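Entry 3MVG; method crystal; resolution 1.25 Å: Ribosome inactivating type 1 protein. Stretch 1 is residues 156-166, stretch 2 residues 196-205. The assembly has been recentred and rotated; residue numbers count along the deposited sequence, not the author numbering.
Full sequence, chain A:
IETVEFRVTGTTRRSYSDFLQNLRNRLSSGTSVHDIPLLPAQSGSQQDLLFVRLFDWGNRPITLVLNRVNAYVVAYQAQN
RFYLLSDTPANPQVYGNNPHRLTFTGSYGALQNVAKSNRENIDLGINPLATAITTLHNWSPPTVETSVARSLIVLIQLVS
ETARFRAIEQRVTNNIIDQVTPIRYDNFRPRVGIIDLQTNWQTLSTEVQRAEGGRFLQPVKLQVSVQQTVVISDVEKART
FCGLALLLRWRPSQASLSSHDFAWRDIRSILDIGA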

# COMPACT_ATOMS: atom_id res chain seq x y z
N ILE A 156 13.59 13.37 0.09
CA ILE A 156 13.90 12.40 1.12
C ILE A 156 12.65 11.59 1.49
O ILE A 156 12.71 10.36 1.58
N GLN A 157 11.53 12.26 1.66
CA GLN A 157 10.32 11.53 2.01
C GLN A 157 9.81 10.63 0.89
O GLN A 157 9.34 9.53 1.15
N LEU A 158 9.93 11.08 -0.36
CA LEU A 158 9.39 10.33 -1.49
C LEU A 158 10.34 9.28 -2.05
O LEU A 158 9.93 8.48 -2.91
N VAL A 159 11.58 9.26 -1.57
CA VAL A 159 12.56 8.26 -1.98
C VAL A 159 12.99 7.42 -0.78
O VAL A 159 12.73 6.22 -0.75
N SER A 160 13.63 8.04 0.22
CA SER A 160 14.13 7.29 1.38
C SER A 160 13.02 6.77 2.28
O SER A 160 13.03 5.60 2.68
N GLU A 161 12.06 7.62 2.63
CA GLU A 161 11.05 7.21 3.61
C GLU A 161 10.07 6.19 3.05
O GLU A 161 9.65 5.28 3.75
N THR A 162 9.69 6.36 1.78
CA THR A 162 8.85 5.37 1.10
C THR A 162 9.60 4.04 0.87
O THR A 162 8.99 2.98 0.94
N ALA A 163 10.91 4.11 0.61
CA ALA A 163 11.70 2.87 0.53
C ALA A 163 11.67 2.15 1.89
O ALA A 163 11.53 0.93 1.95
N ARG A 164 11.78 2.91 2.99
CA ARG A 164 11.78 2.34 4.34
C ARG A 164 10.42 1.82 4.77
O ARG A 164 10.34 0.83 5.49
N PHE A 165 9.35 2.50 4.34
CA PHE A 165 7.99 2.18 4.81
C PHE A 165 6.99 2.11 3.68
O PHE A 165 6.62 3.13 3.07
N ARG A 166 6.49 0.90 3.42
CA ARG A 166 5.44 0.72 2.43
C ARG A 166 4.16 1.45 2.80
O ARG A 166 3.36 1.77 1.92
N ASP A 196 5.67 10.31 12.88
CA ASP A 196 6.08 9.46 14.00
C ASP A 196 6.63 8.13 13.50
O ASP A 196 7.55 7.57 14.08
N LEU A 197 6.07 7.64 12.39
CA LEU A 197 6.59 6.45 11.77
C LEU A 197 8.05 6.68 11.33
O LEU A 197 8.95 5.90 11.66
N GLN A 198 8.28 7.78 10.62
CA GLN A 198 9.62 8.15 10.17
C GLN A 198 10.60 8.22 11.34
O GLN A 198 11.71 7.71 11.26
N THR A 199 10.17 8.86 12.43
CA THR A 199 10.99 9.03 13.64
C THR A 199 11.39 7.70 14.28
O THR A 199 12.44 7.60 14.92
N ASN A 200 10.56 6.68 14.09
CA ASN A 200 10.74 5.40 14.76
C ASN A 200 11.38 4.30 13.92
O ASN A 200 11.36 3.13 14.32
N TRP A 201 11.98 4.67 12.79
CA TRP A 201 12.57 3.67 11.91
C TRP A 201 13.68 2.87 12.57
O TRP A 201 13.67 1.64 12.48
N GLN A 202 14.62 3.54 13.22
CA GLN A 202 15.69 2.83 13.91
C GLN A 202 15.14 1.93 15.02
O GLN A 202 15.52 0.76 15.13
N THR A 203 14.22 2.47 15.82
CA THR A 203 13.64 1.72 16.92
C THR A 203 12.94 0.46 16.43
O THR A 203 13.16 -0.63 16.97
N LEU A 204 12.11 0.60 15.40
CA LEU A 204 11.42 -0.55 14.83
C LEU A 204 12.42 -1.55 14.24
O LEU A 204 12.27 -2.76 14.42
N SER A 205 13.44 -1.03 13.55
CA SER A 205 14.46 -1.88 12.92
C SER A 205 15.15 -2.74 13.97
O SER A 205 15.34 -3.94 13.78

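The apolar centre is Phe165, the first residue past the end of its helix, pointing toward the other stretch with chi1 m. Leu197, chi1 t and chi2 p, starts sideways but bends back over one ring face, its CG 3.7 Å from the Phe165 ring centroid in a CH-pi contact. Leu204, chi1 m, meets the ring edge, CD1 to Phe165 CE1 at 4.0 Å. Trp201, chi1 t, presents an indole edge to the Phe165 ring in an offset edge-to-face pair, planes at 76°, with its CD1 3.6 Å from Phe165 CZ.

Arg164 covers one face of the same indole. Extended, with chi1 m and chi2 and chi3 t, Arg164 lays its guanidinium flat on Trp201, planes at 10° and CZ 3.7 Å from the six-membered ring centroid, a cation-pi stack that leaves the in-plane N-H groups free to bond. Arg164 NH1 forms a salt bridge with Glu161 OE1 at 3.5 Å, and a water joins the two stretches: it accepts from Arg164 NH1 (2.7 Å) and donates to Glu161 OE1 (2.5 Å) and to Gln198 O (2.8 Å).

Farther out, Glu161, m at chi1 and chi2, packs its CD 3.6 Å from Gln198 CG. At the polar edge, Gln198 NE2 donates to Gln157 OE1 at 3.0 Å and 177°; both side chains leave sideways, chi1 m and chi2 t, and converge at their amides.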

# COMPACT_ATOMS: atom_id res chain seq x y z
CB ILE A 156 14.54 13.06 2.36
CG1 ILE A 156 15.96 13.51 2.02
CG2 ILE A 156 14.52 12.10 3.56
CD1 ILE A 156 16.57 14.51 3.00
CB GLN A 157 9.23 12.48 2.48
CG GLN A 157 9.54 13.11 3.82
CD GLN A 157 8.42 13.99 4.28
OE1 GLN A 157 7.60 13.60 5.11
NE2 GLN A 157 8.35 15.18 3.71
CB LEU A 158 8.88 11.27 -2.59
CG LEU A 158 7.72 12.16 -2.15
CD1 LEU A 158 7.37 13.14 -3.25
CD2 LEU A 158 6.51 11.32 -1.80
CB VAL A 159 13.77 8.92 -2.69
CG1 VAL A 159 14.83 7.89 -3.00
CG2 VAL A 159 13.32 9.62 -3.98
CB SER A 160 15.08 8.15 2.20
OG SER A 160 16.22 8.54 1.45
CB GLU A 161 10.30 8.40 4.21
CG GLU A 161 11.18 9.43 4.94
CD GLU A 161 11.80 8.95 6.24
OE1 GLU A 161 11.65 7.76 6.61
OE2 GLU A 161 12.43 9.79 6.91
CB THR A 162 8.33 5.92 -0.22
OG1 THR A 162 9.45 6.41 -0.96
CG2 THR A 162 7.32 7.05 -0.00
CB ALA A 163 13.14 3.17 0.14
CB ARG A 164 12.25 3.38 5.35
CG ARG A 164 13.71 3.75 5.25
CD ARG A 164 13.96 4.92 6.17
NE ARG A 164 15.36 5.30 6.26
CZ ARG A 164 15.80 6.33 6.98
NH1 ARG A 164 14.94 7.09 7.65
NH2 ARG A 164 17.09 6.60 7.02
CB PHE A 165 7.48 3.24 5.79
CG PHE A 165 8.22 3.28 7.09
CD1 PHE A 165 7.95 2.34 8.09
CD2 PHE A 165 9.15 4.27 7.34
CE1 PHE A 165 8.63 2.38 9.30
CE2 PHE A 165 9.82 4.32 8.55
CZ PHE A 165 9.55 3.38 9.54
CB ARG A 166 5.19 -0.77 2.17
CG ARG A 166 6.39 -1.44 1.53
CD ARG A 166 6.27 -2.94 1.51
NE ARG A 166 7.50 -3.57 1.06
CZ ARG A 166 7.83 -3.77 -0.22
NH1 ARG A 166 7.01 -3.41 -1.21
NH2 ARG A 166 9.00 -4.31 -0.50
CB ASP A 196 4.95 9.25 14.99
CG ASP A 196 5.45 8.93 16.38
OD1 ASP A 196 4.82 8.11 17.06
OD2 ASP A 196 6.50 9.50 16.78
CB LEU A 197 5.69 6.07 10.61
CG LEU A 197 5.91 4.71 9.99
CD1 LEU A 197 5.68 3.59 11.01
CD2 LEU A 197 4.98 4.56 8.80
CB GLN A 198 9.61 9.49 9.44
CG GLN A 198 8.82 9.50 8.14
CD GLN A 198 8.63 10.90 7.59
OE1 GLN A 198 9.03 11.89 8.20
NE2 GLN A 198 8.02 10.99 6.42
CB THR A 199 10.22 9.89 14.69
OG1 THR A 199 9.84 11.14 14.10
CG2 THR A 199 11.04 10.15 15.95
CB ASN A 200 9.41 4.93 15.36
CG ASN A 200 9.12 5.59 16.68
OD1 ASN A 200 9.67 5.18 17.71
ND2 ASN A 200 8.31 6.63 16.66
CB TRP A 201 13.06 4.31 10.62
CG TRP A 201 13.63 3.31 9.66
CD1 TRP A 201 12.97 2.25 9.08
CD2 TRP A 201 14.97 3.26 9.17
NE1 TRP A 201 13.83 1.57 8.25
CE2 TRP A 201 15.06 2.17 8.29
CE3 TRP A 201 16.11 4.06 9.39
CZ2 TRP A 201 16.24 1.85 7.62
CZ3 TRP A 201 17.27 3.74 8.73
CH2 TRP A 201 17.33 2.65 7.85
CB GLN A 202 16.77 3.78 14.44
CG GLN A 202 17.75 3.06 15.37
CD GLN A 202 19.02 3.83 15.68
OE1 GLN A 202 19.81 3.41 16.52
NE2 GLN A 202 19.24 4.93 14.98
CB THR A 203 12.68 2.61 17.74
OG1 THR A 203 13.44 3.66 18.35
CG2 THR A 203 11.97 1.81 18.83
CB LEU A 204 10.40 -0.10 13.77
CG LEU A 204 9.14 0.60 14.30
CD1 LEU A 204 8.43 1.36 13.19
CD2 LEU A 204 8.18 -0.37 14.99
CB SER A 205 15.51 -1.03 12.20
OG SER A 205 14.99 -0.44 11.01
O HOH W 1 12.44 6.71 8.71